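Local coordinates for protein uncharacterized oxidoreductase yvaA (Bacillus subtilis subsp. subtilis, PDB 3GDO) that catalyses the reversible NADPH-dependent reduction of scyllo-inosose to scyllo-inositol, and does not accept NADH in place of NADPH, at residues V151-Y156 / S180-Q185; D184-L189 / L222-Y227; G173-L178 / F213-D218; A202-A207 / G229-A234. All coordinates share one frame; numbering follows the deposited sequence.

Overall arrangement
Followed from the N terminus, the contacts lie in the C-terminal alpha/beta domain, where helix 174-190 packs on a mixed sheet. Contact 1 closes a loop from the end of strand 146-152 through the unmodelled residues 162-170 to the middle of the helix. Contact 3 joins the start of the helix to strand 212-219, so its loop crosses that of contact 1. Contact 2 runs from the later half of the helix to strand 222-228 and crosses contact 3. Strands 146-152, 222-228 and 212-219 are neighbours in the sheet. Contact 4 ties the loops that follow strands 195-201 and 222-228; it crosses contacts 2 and 3 and follows contact 1 in series.

Contact 1. Residues V151-Y156 / S180-Q185; sequences VSYNRY and SHIIDQ
I182 sets its CG2 methyl against both V151 and Y153. This methyl lies 3.8 Å from V151 CG1, and the two side chains run past one another in opposite senses. The same CG2 comes obliquely to the ring of Y153, 3.7 Å from CD1. I182 CD1, on the other branch, lies looser, 4.1 Å from V151 CG1 and from Y153 CB. This spread depends on CG1 of I182 standing between the backbone N and the carbonyl carbon (chi1 58°), which leaves CG2 anti to the carbonyl carbon. Here helix 174-190 covers one face of the mixed sheet of the Gfo/Idh/MocA C-terminal alpha/beta domain, close to the end of strand 146-152; L226 of the adjacent strand 222-228 also touches both V151 and I182. An alanine in place of I182 would lack the CG2 methyl and would probably open a gap between V151 CG1 and Y153 CD1. Y153 has CG anti to its own N (chi1 -161°), which carries the ring along the helix toward H181. There H181 CB sits at the ring edge, near its plane, while Y153 OH approaches CD2 of the H181 imidazole at 4.2 Å, a loose contact. R238 makes a cation-pi interaction with the Y153 ring, and K96 and R125 pack against H181.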
loop_
_atom_site.group_PDB
_atom_site.type_symbol
_atom_site.label_atom_id
_atom_site.label_comp_id
_atom_site.label_asym_id
_atom_site.label_seq_id
_atom_site.Cartn_x
_atom_site.Cartn_y
_atom_site.Cartn_z
ATOM N N VAL B 151 -3.531 -0.984 -5.752
ATOM C CA VAL B 151 -4.185 -2.278 -6.008
ATOM C C VAL B 151 -3.333 -3.364 -5.390
ATOM O O VAL B 151 -2.091 -3.381 -5.587
ATOM C CB VAL B 151 -4.383 -2.551 -7.554
ATOM C CG1 VAL B 151 -5.211 -3.781 -7.763
ATOM C CG2 VAL B 151 -5.058 -1.341 -8.206
ATOM N N SER B 152 -3.953 -4.240 -4.614
ATOM C CA SER B 152 -3.170 -5.397 -4.114
ATOM C C SER B 152 -3.700 -6.722 -4.555
ATOM O O SER B 152 -4.905 -6.902 -4.746
ATOM C CB SER B 152 -2.965 -5.372 -2.598
ATOM O OG SER B 152 -4.110 -5.774 -1.915
ATOM N N TYR B 153 -2.809 -7.678 -4.740
ATOM C CA TYR B 153 -3.215 -8.958 -5.327
ATOM C C TYR B 153 -2.401 -10.044 -4.650
ATOM O O TYR B 153 -1.350 -10.446 -5.136
ATOM C CB TYR B 153 -2.902 -8.943 -6.822
ATOM C CG TYR B 153 -3.626 -9.971 -7.677
ATOM C CD1 TYR B 153 -3.730 -9.778 -9.071
ATOM C CD2 TYR B 153 -4.234 -11.110 -7.119
ATOM C CE1 TYR B 153 -4.379 -10.704 -9.860
ATOM C CE2 TYR B 153 -4.913 -12.030 -7.907
ATOM C CZ TYR B 153 -4.957 -11.825 -9.284
ATOM O OH TYR B 153 -5.577 -12.720 -10.099
ATOM N N ASN B 154 -2.902 -10.505 -3.514
ATOM C CA ASN B 154 -2.105 -11.285 -2.600
ATOM C C ASN B 154 -2.580 -12.707 -2.630
ATOM O O ASN B 154 -3.690 -12.976 -3.058
ATOM C CB ASN B 154 -2.285 -10.764 -1.178
ATOM C CG ASN B 154 -1.721 -9.405 -0.970
ATOM O OD1 ASN B 154 -0.554 -9.118 -1.277
ATOM N ND2 ASN B 154 -2.522 -8.554 -0.382
ATOM N N ARG B 155 -1.787 -13.628 -2.110
ATOM C CA ARG B 155 -2.317 -14.958 -1.858
ATOM C C ARG B 155 -1.626 -15.506 -0.589
ATOM O O ARG B 155 -0.618 -14.952 -0.137
ATOM C CB ARG B 155 -2.064 -15.859 -3.069
ATOM C CG ARG B 155 -0.584 -16.163 -3.265
ATOM C CD ARG B 155 -0.211 -16.678 -4.675
ATOM N NE ARG B 155 1.248 -16.703 -4.753
ATOM C CZ ARG B 155 1.974 -17.615 -5.400
ATOM N NH1 ARG B 155 3.299 -17.537 -5.368
ATOM N NH2 ARG B 155 1.385 -18.585 -6.094
ATOM N N TYR B 156 -2.158 -16.593 -0.042
ATOM C CA TYR B 156 -1.483 -17.323 1.043
ATOM C C TYR B 156 -1.042 -18.684 0.515
ATOM O O TYR B 156 -1.813 -19.604 0.456
ATOM C CB TYR B 156 -2.387 -17.502 2.276
ATOM C CG TYR B 156 -1.638 -18.104 3.469
ATOM C CD1 TYR B 156 -0.645 -17.366 4.141
ATOM C CD2 TYR B 156 -1.893 -19.408 3.895
ATOM C CE1 TYR B 156 0.045 -17.899 5.202
ATOM C CE2 TYR B 156 -1.194 -19.949 4.984
ATOM C CZ TYR B 156 -0.244 -19.183 5.625
ATOM O OH TYR B 156 0.447 -19.695 6.688
ATOM N N SER B 180 0.482 -8.915 -14.171
ATOM C CA SER B 180 0.073 -8.565 -15.534
ATOM C C SER B 180 -1.388 -8.102 -15.588
ATOM O O SER B 180 -1.713 -7.111 -16.232
ATOM C CB SER B 180 0.395 -9.696 -16.540
ATOM O OG SER B 180 -0.331 -10.872 -16.274
ATOM N N HIS B 181 -2.256 -8.760 -14.841
ATOM C CA HIS B 181 -3.674 -8.374 -14.811
ATOM C C HIS B 181 -3.936 -6.951 -14.279
ATOM O O HIS B 181 -4.798 -6.237 -14.803
ATOM C CB HIS B 181 -4.458 -9.333 -13.932
ATOM C CG HIS B 181 -4.622 -10.702 -14.504
ATOM N ND1 HIS B 181 -5.308 -10.947 -15.677
ATOM C CD2 HIS B 181 -4.221 -11.912 -14.041
ATOM C CE1 HIS B 181 -5.324 -12.250 -15.910
ATOM N NE2 HIS B 181 -4.650 -12.855 -14.944
ATOM N N ILE B 182 -3.258 -6.566 -13.201
ATOM C CA ILE B 182 -3.567 -5.282 -12.565
ATOM C C ILE B 182 -2.780 -4.137 -13.208
ATOM O O ILE B 182 -3.204 -2.982 -13.176
ATOM C CB ILE B 182 -3.430 -5.367 -10.997
ATOM C CG1 ILE B 182 -2.020 -5.801 -10.563
ATOM C CG2 ILE B 182 -4.459 -6.372 -10.438
ATOM C CD1 ILE B 182 -1.784 -5.603 -9.001
ATOM N N ILE B 183 -1.653 -4.491 -13.843
ATOM C CA ILE B 183 -0.922 -3.581 -14.712
ATOM C C ILE B 183 -1.788 -3.222 -15.938
ATOM O O ILE B 183 -1.899 -2.051 -16.314
ATOM C CB ILE B 183 0.411 -4.207 -15.154
ATOM C CG1 ILE B 183 1.406 -4.210 -13.991
ATOM C CG2 ILE B 183 1.023 -3.457 -16.380
ATOM C CD1 ILE B 183 2.681 -5.089 -14.277
ATOM N N ASP B 184 -2.423 -4.217 -16.538
ATOM C CA ASP B 184 -3.237 -3.988 -17.738
ATOM C C ASP B 184 -4.371 -3.029 -17.402
ATOM O O ASP B 184 -4.698 -2.090 -18.185
ATOM C CB ASP B 184 -3.809 -5.315 -18.296
ATOM C CG ASP B 184 -4.763 -5.097 -19.500
ATOM O OD1 ASP B 184 -4.266 -4.759 -20.595
ATOM O OD2 ASP B 184 -6.019 -5.262 -19.356
ATOM N N GLN B 185 -4.975 -3.256 -16.235
ATOM C CA GLN B 185 -6.092 -2.430 -15.789
ATOM C C GLN B 185 -5.631 -0.985 -15.647
ATOM O O GLN B 185 -6.310 -0.046 -16.100
ATOM C CB GLN B 185 -6.617 -2.940 -14.460
ATOM C CG GLN B 185 -7.431 -4.224 -14.603
ATOM C CD GLN B 185 -8.038 -4.720 -13.290
ATOM O OE1 GLN B 185 -7.601 -4.353 -12.207
ATOM N NE2 GLN B 185 -9.059 -5.549 -13.394
#

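Contact 2. Residues D184-L189 / L222-Y227; sequences DQTLHL and LQAILY
T186 turns its two branches to different residues of the strand: at chi1 -48° its CG2 is anti to the backbone N and faces A224, while OG1, anti to the carbonyl carbon, faces L226. L226 answers with CG anti to its own carbonyl carbon (chi1 -53°) and an extended chi2 of 164°, which spreads both methyls beside the threonine hydroxyl. CD2 of L226 comes within 3.4 Å of T186 OG1, and CD1 within 3.7 Å; the chains of T186 and L226 lie side by side, pointing opposite ways. On the other branch, T186 CG2 meets A224 CB at 3.8 Å; consistent with the small alanine, the CA atoms of T186 and A224 are 7.5 Å apart. Helix 174-190 thus rests on strand 222-228 of the domain's mixed sheet. Y149 of strand 146-152 and Y219 of strand 212-219 also touch T186. The opposite face of the sheet belongs to the dimer: I225, pointing away from the helix, packs on Y212 of the second subunit. Toward the strand T186 OG1 has the L226 methyls as neighbours, and its hydrogen bond to the carbonyl O of I182, one helical turn back, satisfies the buried hydroxyl beside the apolar A224 and L226 side chains.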
loop_
_atom_site.group_PDB
_atom_site.type_symbol
_atom_site.label_atom_id
_atom_site.label_comp_id
_atom_site.label_asym_id
_atom_site.label_seq_id
_atom_site.Cartn_x
_atom_site.Cartn_y
_atom_site.Cartn_z
ATOM N N ASP B 184 -2.423 -4.217 -16.538
ATOM C CA ASP B 184 -3.237 -3.988 -17.738
ATOM C C ASP B 184 -4.371 -3.029 -17.402
ATOM O O ASP B 184 -4.698 -2.090 -18.185
ATOM C CB ASP B 184 -3.809 -5.315 -18.296
ATOM C CG ASP B 184 -4.763 -5.097 -19.500
ATOM O OD1 ASP B 184 -4.266 -4.759 -20.595
ATOM O OD2 ASP B 184 -6.019 -5.262 -19.356
ATOM N N GLN B 185 -4.975 -3.256 -16.235
ATOM C CA GLN B 185 -6.092 -2.430 -15.789
ATOM C C GLN B 185 -5.631 -0.985 -15.647
ATOM O O GLN B 185 -6.310 -0.046 -16.100
ATOM C CB GLN B 185 -6.617 -2.940 -14.460
ATOM C CG GLN B 185 -7.431 -4.224 -14.603
ATOM C CD GLN B 185 -8.038 -4.720 -13.290
ATOM O OE1 GLN B 185 -7.601 -4.353 -12.207
ATOM N NE2 GLN B 185 -9.059 -5.549 -13.394
ATOM N N THR B 186 -4.454 -0.824 -15.039
ATOM C CA THR B 186 -3.880 0.502 -14.795
ATOM C C THR B 186 -3.566 1.214 -16.103
ATOM O O THR B 186 -3.848 2.427 -16.236
ATOM C CB THR B 186 -2.595 0.454 -13.922
ATOM O OG1 THR B 186 -2.837 -0.368 -12.762
ATOM C CG2 THR B 186 -2.205 1.835 -13.491
ATOM N N LEU B 187 -2.948 0.487 -17.045
ATOM C CA LEU B 187 -2.633 1.052 -18.374
ATOM C C LEU B 187 -3.941 1.411 -19.076
ATOM O O LEU B 187 -4.044 2.458 -19.696
ATOM C CB LEU B 187 -1.841 0.072 -19.197
ATOM C CG LEU B 187 -0.444 -0.257 -18.633
ATOM C CD1 LEU B 187 0.275 -1.134 -19.608
ATOM C CD2 LEU B 187 0.356 0.954 -18.278
ATOM N N HIS B 188 -4.949 0.569 -18.903
ATOM C CA HIS B 188 -6.241 0.779 -19.541
ATOM C C HIS B 188 -6.831 2.081 -19.062
ATOM O O HIS B 188 -7.378 2.857 -19.855
ATOM C CB HIS B 188 -7.210 -0.380 -19.261
ATOM C CG HIS B 188 -8.494 -0.305 -20.034
ATOM N ND1 HIS B 188 -8.537 -0.293 -21.417
ATOM C CD2 HIS B 188 -9.780 -0.232 -19.617
ATOM C CE1 HIS B 188 -9.798 -0.249 -21.815
ATOM N NE2 HIS B 188 -10.570 -0.205 -20.746
ATOM N N LEU B 189 -6.732 2.327 -17.761
ATOM C CA LEU B 189 -7.330 3.532 -17.188
ATOM C C LEU B 189 -6.553 4.810 -17.480
ATOM O O LEU B 189 -7.163 5.817 -17.711
ATOM C CB LEU B 189 -7.546 3.405 -15.677
ATOM C CG LEU B 189 -8.568 2.456 -15.058
ATOM C CD1 LEU B 189 -8.475 2.624 -13.554
ATOM C CD2 LEU B 189 -9.996 2.738 -15.536
ATOM N N LEU B 222 -0.550 11.854 -10.110
ATOM C CA LEU B 222 -1.123 10.511 -9.935
ATOM C C LEU B 222 -0.032 9.467 -9.662
ATOM O O LEU B 222 0.979 9.366 -10.404
ATOM C CB LEU B 222 -1.938 10.100 -11.167
ATOM C CG LEU B 222 -2.418 8.641 -11.313
ATOM C CD1 LEU B 222 -3.288 8.248 -10.105
ATOM C CD2 LEU B 222 -3.196 8.384 -12.642
ATOM N N GLN B 223 -0.233 8.689 -8.590
ATOM C CA GLN B 223 0.704 7.582 -8.262
ATOM C C GLN B 223 -0.095 6.303 -8.245
ATOM O O GLN B 223 -1.147 6.235 -7.580
ATOM C CB GLN B 223 1.413 7.805 -6.916
ATOM C CG GLN B 223 2.292 9.049 -6.897
ATOM C CD GLN B 223 3.549 8.861 -7.745
ATOM O OE1 GLN B 223 4.234 7.855 -7.651
ATOM N NE2 GLN B 223 3.825 9.830 -8.608
ATOM N N ALA B 224 0.347 5.329 -9.031
ATOM C CA ALA B 224 -0.356 4.048 -9.145
ATOM C C ALA B 224 0.561 3.063 -8.468
ATOM O O ALA B 224 1.763 3.008 -8.806
ATOM C CB ALA B 224 -0.593 3.665 -10.621
ATOM N N ILE B 225 0.026 2.312 -7.493
ATOM C CA ILE B 225 0.874 1.436 -6.681
ATOM C C ILE B 225 0.295 0.038 -6.842
ATOM O O ILE B 225 -0.880 -0.156 -6.526
ATOM C CB ILE B 225 0.836 1.803 -5.161
ATOM C CG1 ILE B 225 1.194 3.273 -4.857
ATOM C CG2 ILE B 225 1.620 0.749 -4.310
ATOM C CD1 ILE B 225 2.494 3.755 -5.333
ATOM N N LEU B 226 1.094 -0.927 -7.308
ATOM C CA LEU B 226 0.564 -2.271 -7.605
ATOM C C LEU B 226 1.450 -3.272 -6.918
ATOM O O LEU B 226 2.681 -3.253 -7.104
ATOM C CB LEU B 226 0.556 -2.567 -9.108
ATOM C CG LEU B 226 -0.135 -1.539 -9.992
ATOM C CD1 LEU B 226 0.280 -1.762 -11.460
ATOM C CD2 LEU B 226 -1.642 -1.636 -9.825
ATOM N N TYR B 227 0.837 -4.103 -6.071
ATOM C CA TYR B 227 1.636 -4.955 -5.210
ATOM C C TYR B 227 0.929 -6.242 -4.900
ATOM O O TYR B 227 -0.305 -6.344 -5.024
ATOM C CB TYR B 227 2.055 -4.206 -3.934
ATOM C CG TYR B 227 0.936 -3.863 -2.992
ATOM C CD1 TYR B 227 0.581 -4.748 -1.963
ATOM C CD2 TYR B 227 0.218 -2.640 -3.124
ATOM C CE1 TYR B 227 -0.432 -4.440 -1.089
ATOM C CE2 TYR B 227 -0.826 -2.323 -2.231
ATOM C CZ TYR B 227 -1.134 -3.230 -1.212
ATOM O OH TYR B 227 -2.141 -2.971 -0.305
#

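Contact 3. Residues G173-L178 / F213-D218; sequences GTLYDL and FHLTLD
Helix segment 174-178, the first turn of helix 174-190, runs at 71° to strand 213-218, with the short axes 9.9 Å apart and the CA atoms of L175 and F213 nearest at 6.3 Å. L175 lays its CD1 methyl over one face of the F213 ring in a CH-pi contact, 4.3 Å from the ring centroid and displaced toward the rim. That methyl also meets L215 CD1 at 3.9 Å, so it sits in the corner formed by the aromatic ring and L215, the next inward-pointing residue of the strand. F213 has CG between its backbone N and carbonyl carbon (chi1 63°), a rotation that brings the ring in beneath the first turn of the helix, where CD2 lies 3.8 Å from L175 CA. This is packing of a helix on the mixed sheet of the C-terminal alpha/beta domain of the Gfo/Idh/MocA family: I333 and A336 of helix 323-342 reach L175 and L215 respectively, while H214, pointing away, meets H214 of the second subunit ring to ring. Two oxygens of T174 lie near the F213 ring. OG1 stands at the edge, in the ring plane, 3.9 Å from F213 CD2; the backbone O comes obliquely to CE2 at 3.6 Å and also accepts the N-H of L178.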
loop_
_atom_site.group_PDB
_atom_site.type_symbol
_atom_site.label_atom_id
_atom_site.label_comp_id
_atom_site.label_asym_id
_atom_site.label_seq_id
_atom_site.Cartn_x
_atom_site.Cartn_y
_atom_site.Cartn_z
ATOM N N GLY B 173 6.574 -16.781 -12.263
ATOM C CA GLY B 173 6.493 -15.981 -11.026
ATOM C C GLY B 173 5.241 -15.123 -11.014
ATOM O O GLY B 173 4.511 -15.047 -12.022
ATOM N N THR B 174 5.003 -14.430 -9.900
ATOM C CA THR B 174 3.692 -13.821 -9.714
ATOM C C THR B 174 3.534 -12.447 -10.397
ATOM O O THR B 174 2.405 -12.007 -10.586
ATOM C CB THR B 174 3.379 -13.624 -8.230
ATOM O OG1 THR B 174 4.487 -12.929 -7.658
ATOM C CG2 THR B 174 3.096 -14.999 -7.495
ATOM N N LEU B 175 4.619 -11.761 -10.718
ATOM C CA LEU B 175 4.510 -10.488 -11.438
ATOM C C LEU B 175 3.995 -10.718 -12.883
ATOM O O LEU B 175 3.074 -10.035 -13.356
ATOM C CB LEU B 175 5.861 -9.728 -11.429
ATOM C CG LEU B 175 5.952 -8.444 -12.254
ATOM C CD1 LEU B 175 4.923 -7.372 -11.793
ATOM C CD2 LEU B 175 7.398 -7.888 -12.287
ATOM N N TYR B 176 4.566 -11.707 -13.576
ATOM C CA TYR B 176 3.995 -12.130 -14.865
ATOM C C TYR B 176 2.589 -12.695 -14.721
ATOM O O TYR B 176 1.683 -12.333 -15.471
ATOM C CB TYR B 176 4.855 -13.198 -15.524
ATOM C CG TYR B 176 6.060 -12.630 -16.244
ATOM C CD1 TYR B 176 7.332 -12.690 -15.669
ATOM C CD2 TYR B 176 5.913 -12.052 -17.492
ATOM C CE1 TYR B 176 8.452 -12.188 -16.361
ATOM C CE2 TYR B 176 7.015 -11.531 -18.190
ATOM C CZ TYR B 176 8.269 -11.602 -17.624
ATOM O OH TYR B 176 9.342 -11.074 -18.329
ATOM N N ASP B 177 2.392 -13.569 -13.755
ATOM C CA ASP B 177 1.133 -14.281 -13.692
ATOM C C ASP B 177 -0.033 -13.437 -13.131
ATOM O O ASP B 177 -1.139 -13.463 -13.669
ATOM C CB ASP B 177 1.293 -15.544 -12.878
ATOM C CG ASP B 177 0.047 -16.374 -12.883
ATOM O OD1 ASP B 177 -0.719 -16.324 -13.878
ATOM O OD2 ASP B 177 -0.190 -17.088 -11.907
ATOM N N LEU B 178 0.218 -12.661 -12.093
ATOM C CA LEU B 178 -0.851 -11.889 -11.429
ATOM C C LEU B 178 -0.682 -10.417 -11.691
ATOM O O LEU B 178 -1.660 -9.721 -11.992
ATOM C CB LEU B 178 -0.846 -12.133 -9.904
ATOM C CG LEU B 178 -0.911 -13.579 -9.375
ATOM C CD1 LEU B 178 -1.086 -13.543 -7.843
ATOM C CD2 LEU B 178 -1.955 -14.444 -9.991
ATOM N N PHE B 213 5.914 -8.685 -5.371
ATOM C CA PHE B 213 6.223 -7.492 -6.151
ATOM C C PHE B 213 5.520 -6.291 -5.557
ATOM O O PHE B 213 4.366 -6.371 -5.049
ATOM C CB PHE B 213 5.838 -7.673 -7.651
ATOM C CG PHE B 213 4.364 -7.869 -7.872
ATOM C CD1 PHE B 213 3.496 -6.766 -7.947
ATOM C CD2 PHE B 213 3.828 -9.137 -7.973
ATOM C CE1 PHE B 213 2.132 -6.951 -8.108
ATOM C CE2 PHE B 213 2.472 -9.327 -8.109
ATOM C CZ PHE B 213 1.619 -8.226 -8.209
ATOM N N HIS B 214 6.209 -5.176 -5.659
ATOM C CA HIS B 214 5.662 -3.890 -5.299
ATOM C C HIS B 214 6.086 -2.876 -6.386
ATOM O O HIS B 214 7.269 -2.567 -6.524
ATOM C CB HIS B 214 6.235 -3.452 -3.939
ATOM C CG HIS B 214 5.504 -2.295 -3.368
ATOM N ND1 HIS B 214 5.706 -0.995 -3.809
ATOM C CD2 HIS B 214 4.483 -2.246 -2.472
ATOM C CE1 HIS B 214 4.873 -0.192 -3.161
ATOM N NE2 HIS B 214 4.113 -0.926 -2.357
ATOM N N LEU B 215 5.149 -2.383 -7.171
ATOM C CA LEU B 215 5.504 -1.459 -8.250
ATOM C C LEU B 215 4.874 -0.096 -8.033
ATOM O O LEU B 215 3.711 -0.007 -7.636
ATOM C CB LEU B 215 4.983 -1.998 -9.601
ATOM C CG LEU B 215 5.794 -2.963 -10.461
ATOM C CD1 LEU B 215 6.105 -4.268 -9.707
ATOM C CD2 LEU B 215 4.967 -3.261 -11.711
ATOM N N THR B 216 5.635 0.952 -8.307
ATOM C CA THR B 216 5.081 2.295 -8.379
ATOM C C THR B 216 5.155 2.782 -9.835
ATOM O O THR B 216 6.271 2.865 -10.417
ATOM C CB THR B 216 5.856 3.293 -7.465
ATOM O OG1 THR B 216 5.797 2.848 -6.095
ATOM C CG2 THR B 216 5.283 4.717 -7.591
ATOM N N LEU B 217 4.000 3.079 -10.405
ATOM C CA LEU B 217 3.918 3.737 -11.732
ATOM C C LEU B 217 3.685 5.236 -11.601
ATOM O O LEU B 217 2.658 5.689 -11.051
ATOM C CB LEU B 217 2.859 3.097 -12.638
ATOM C CG LEU B 217 3.175 1.750 -13.306
ATOM C CD1 LEU B 217 3.563 0.649 -12.334
ATOM C CD2 LEU B 217 1.975 1.262 -14.156
ATOM N N ASP B 218 4.680 5.985 -12.084
ATOM C CA ASP B 218 4.765 7.408 -11.847
ATOM C C ASP B 218 4.002 8.130 -12.955
ATOM O O ASP B 218 4.425 8.120 -14.116
ATOM C CB ASP B 218 6.256 7.837 -11.790
ATOM C CG ASP B 218 6.453 9.365 -11.587
ATOM O OD1 ASP B 218 5.482 10.115 -11.317
ATOM O OD2 ASP B 218 7.619 9.808 -11.711
#

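Contact 4. Residues A202-A207 / G229-A234; sequences AQRENA and GSIVPA
Two loops meet here beyond the sheet ends of the C-terminal alpha/beta domain, one carrying a type I beta turn from R204 to A207. Apolar packing centres on I231, whose CD1 lies 3.8 Å from R204 CG and 3.9 Å from Q203 CB. The R204 chain passes over I231 at a slant, then bends at chi3 (-53°) to bring one guanidinium face over S230 CB. Its charged end is held by residues of other segments, NE in a salt bridge with D211 and NH1 on the carbonyl O of R157. Were R204 replaced by an alanine, D211 would probably lose its charged mate and S230 CB its cover. S230 OG is paired with R155 and with the D211 carbonyl. Water links the loops where Q203 extends across: its NE2 binds the carbonyl O of K221 of the second subunit, while Q203 OE1 lies 2.7 and 2.8 Å from two waters, the first accepting from I231 N at 3.0 Å and the second from S230 N at 2.8 Å.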
loop_
_atom_site.group_PDB
_atom_site.type_symbol
_atom_site.label_atom_id
_atom_site.label_comp_id
_atom_site.label_asym_id
_atom_site.label_seq_id
_atom_site.Cartn_x
_atom_site.Cartn_y
_atom_site.Cartn_z
ATOM N N ALA B 202 11.600 -12.954 -4.225
ATOM C CA ALA B 202 11.126 -14.205 -3.647
ATOM C C ALA B 202 11.244 -14.088 -2.116
ATOM O O ALA B 202 12.334 -14.131 -1.558
ATOM C CB ALA B 202 11.969 -15.342 -4.165
ATOM N N GLN B 203 10.110 -13.909 -1.452
ATOM C CA GLN B 203 10.035 -13.979 -0.005
ATOM C C GLN B 203 10.109 -15.377 0.592
ATOM O O GLN B 203 10.616 -15.549 1.694
ATOM C CB GLN B 203 8.737 -13.349 0.476
ATOM C CG GLN B 203 8.937 -11.964 0.968
ATOM C CD GLN B 203 7.651 -11.294 1.395
ATOM O OE1 GLN B 203 6.540 -11.698 1.006
ATOM N NE2 GLN B 203 7.799 -10.253 2.191
ATOM N N ARG B 204 9.540 -16.358 -0.093
ATOM C CA ARG B 204 9.355 -17.665 0.531
ATOM C C ARG B 204 10.677 -18.410 0.706
ATOM O O ARG B 204 11.640 -18.196 -0.054
ATOM C CB ARG B 204 8.316 -18.502 -0.201
ATOM C CG ARG B 204 6.903 -17.998 0.040
ATOM C CD ARG B 204 5.913 -18.702 -0.857
ATOM N NE ARG B 204 6.299 -18.632 -2.267
ATOM C CZ ARG B 204 5.684 -19.287 -3.246
ATOM N NH1 ARG B 204 4.635 -20.066 -2.985
ATOM N NH2 ARG B 204 6.129 -19.183 -4.482
ATOM N N GLU B 205 10.690 -19.272 1.723
ATOM C CA GLU B 205 11.896 -19.931 2.220
ATOM C C GLU B 205 12.794 -20.543 1.140
ATOM O O GLU B 205 14.001 -20.247 1.086
ATOM C CB GLU B 205 11.541 -20.985 3.281
ATOM C CG GLU B 205 12.592 -21.056 4.399
ATOM C CD GLU B 205 12.750 -22.468 4.985
ATOM O OE1 GLU B 205 11.732 -23.072 5.414
ATOM O OE2 GLU B 205 13.894 -22.978 5.008
ATOM N N ASN B 206 12.231 -21.384 0.283
ATOM C CA ASN B 206 13.065 -22.017 -0.739
ATOM C C ASN B 206 12.754 -21.564 -2.171
ATOM O O ASN B 206 13.042 -22.282 -3.122
ATOM C CB ASN B 206 12.963 -23.542 -0.609
ATOM C CG ASN B 206 13.635 -24.060 0.660
ATOM O OD1 ASN B 206 12.965 -24.409 1.640
ATOM N ND2 ASN B 206 14.966 -24.064 0.661
ATOM N N ALA B 207 12.190 -20.364 -2.308
ATOM C CA ALA B 207 11.596 -19.893 -3.574
ATOM C C ALA B 207 12.553 -19.762 -4.774
ATOM O O ALA B 207 13.620 -19.162 -4.662
ATOM C CB ALA B 207 10.848 -18.559 -3.341
ATOM N N GLY B 229 1.773 -10.060 -2.486
ATOM C CA GLY B 229 2.622 -11.083 -1.820
ATOM C C GLY B 229 2.041 -12.482 -1.782
ATOM O O GLY B 229 0.851 -12.701 -2.105
ATOM N N SER B 230 2.885 -13.457 -1.412
ATOM C CA SER B 230 2.465 -14.843 -1.362
ATOM C C SER B 230 2.412 -15.444 0.060
ATOM O O SER B 230 2.186 -16.647 0.208
ATOM C CB SER B 230 3.370 -15.698 -2.267
ATOM O OG SER B 230 3.289 -15.323 -3.615
ATOM N N ILE B 231 2.628 -14.621 1.088
ATOM C CA ILE B 231 2.537 -15.065 2.487
ATOM C C ILE B 231 1.624 -14.087 3.166
ATOM O O ILE B 231 2.042 -13.344 4.026
ATOM C CB ILE B 231 3.922 -15.087 3.225
ATOM C CG1 ILE B 231 5.037 -15.559 2.263
ATOM C CG2 ILE B 231 3.843 -15.993 4.487
ATOM C CD1 ILE B 231 6.437 -15.515 2.829
ATOM N N VAL B 232 0.361 -14.094 2.752
ATOM C CA VAL B 232 -0.571 -13.090 3.185
ATOM C C VAL B 232 -1.840 -13.780 3.674
ATOM O O VAL B 232 -2.731 -14.058 2.877
ATOM C CB VAL B 232 -0.925 -12.035 2.061
ATOM C CG1 VAL B 232 -2.005 -11.052 2.569
ATOM C CG2 VAL B 232 0.267 -11.243 1.618
ATOM N N PRO B 233 -1.917 -14.064 4.996
ATOM C CA PRO B 233 -3.096 -14.803 5.502
ATOM C C PRO B 233 -4.401 -14.066 5.214
ATOM O O PRO B 233 -5.370 -14.678 4.833
ATOM C CB PRO B 233 -2.814 -14.892 7.019
ATOM C CG PRO B 233 -1.344 -15.114 7.054
ATOM C CD PRO B 233 -0.813 -14.081 5.980
ATOM N N ALA B 234 -4.445 -12.755 5.388
ATOM C CA ALA B 234 -5.687 -12.048 5.042
ATOM C C ALA B 234 -5.380 -10.821 4.244
ATOM O O ALA B 234 -4.403 -10.122 4.546
ATOM C CB ALA B 234 -6.495 -11.692 6.277
HETATM O O HOH W 1 3.929 -11.961 1.627
HETATM O O HOH W 2 5.627 -13.476 -1.002
#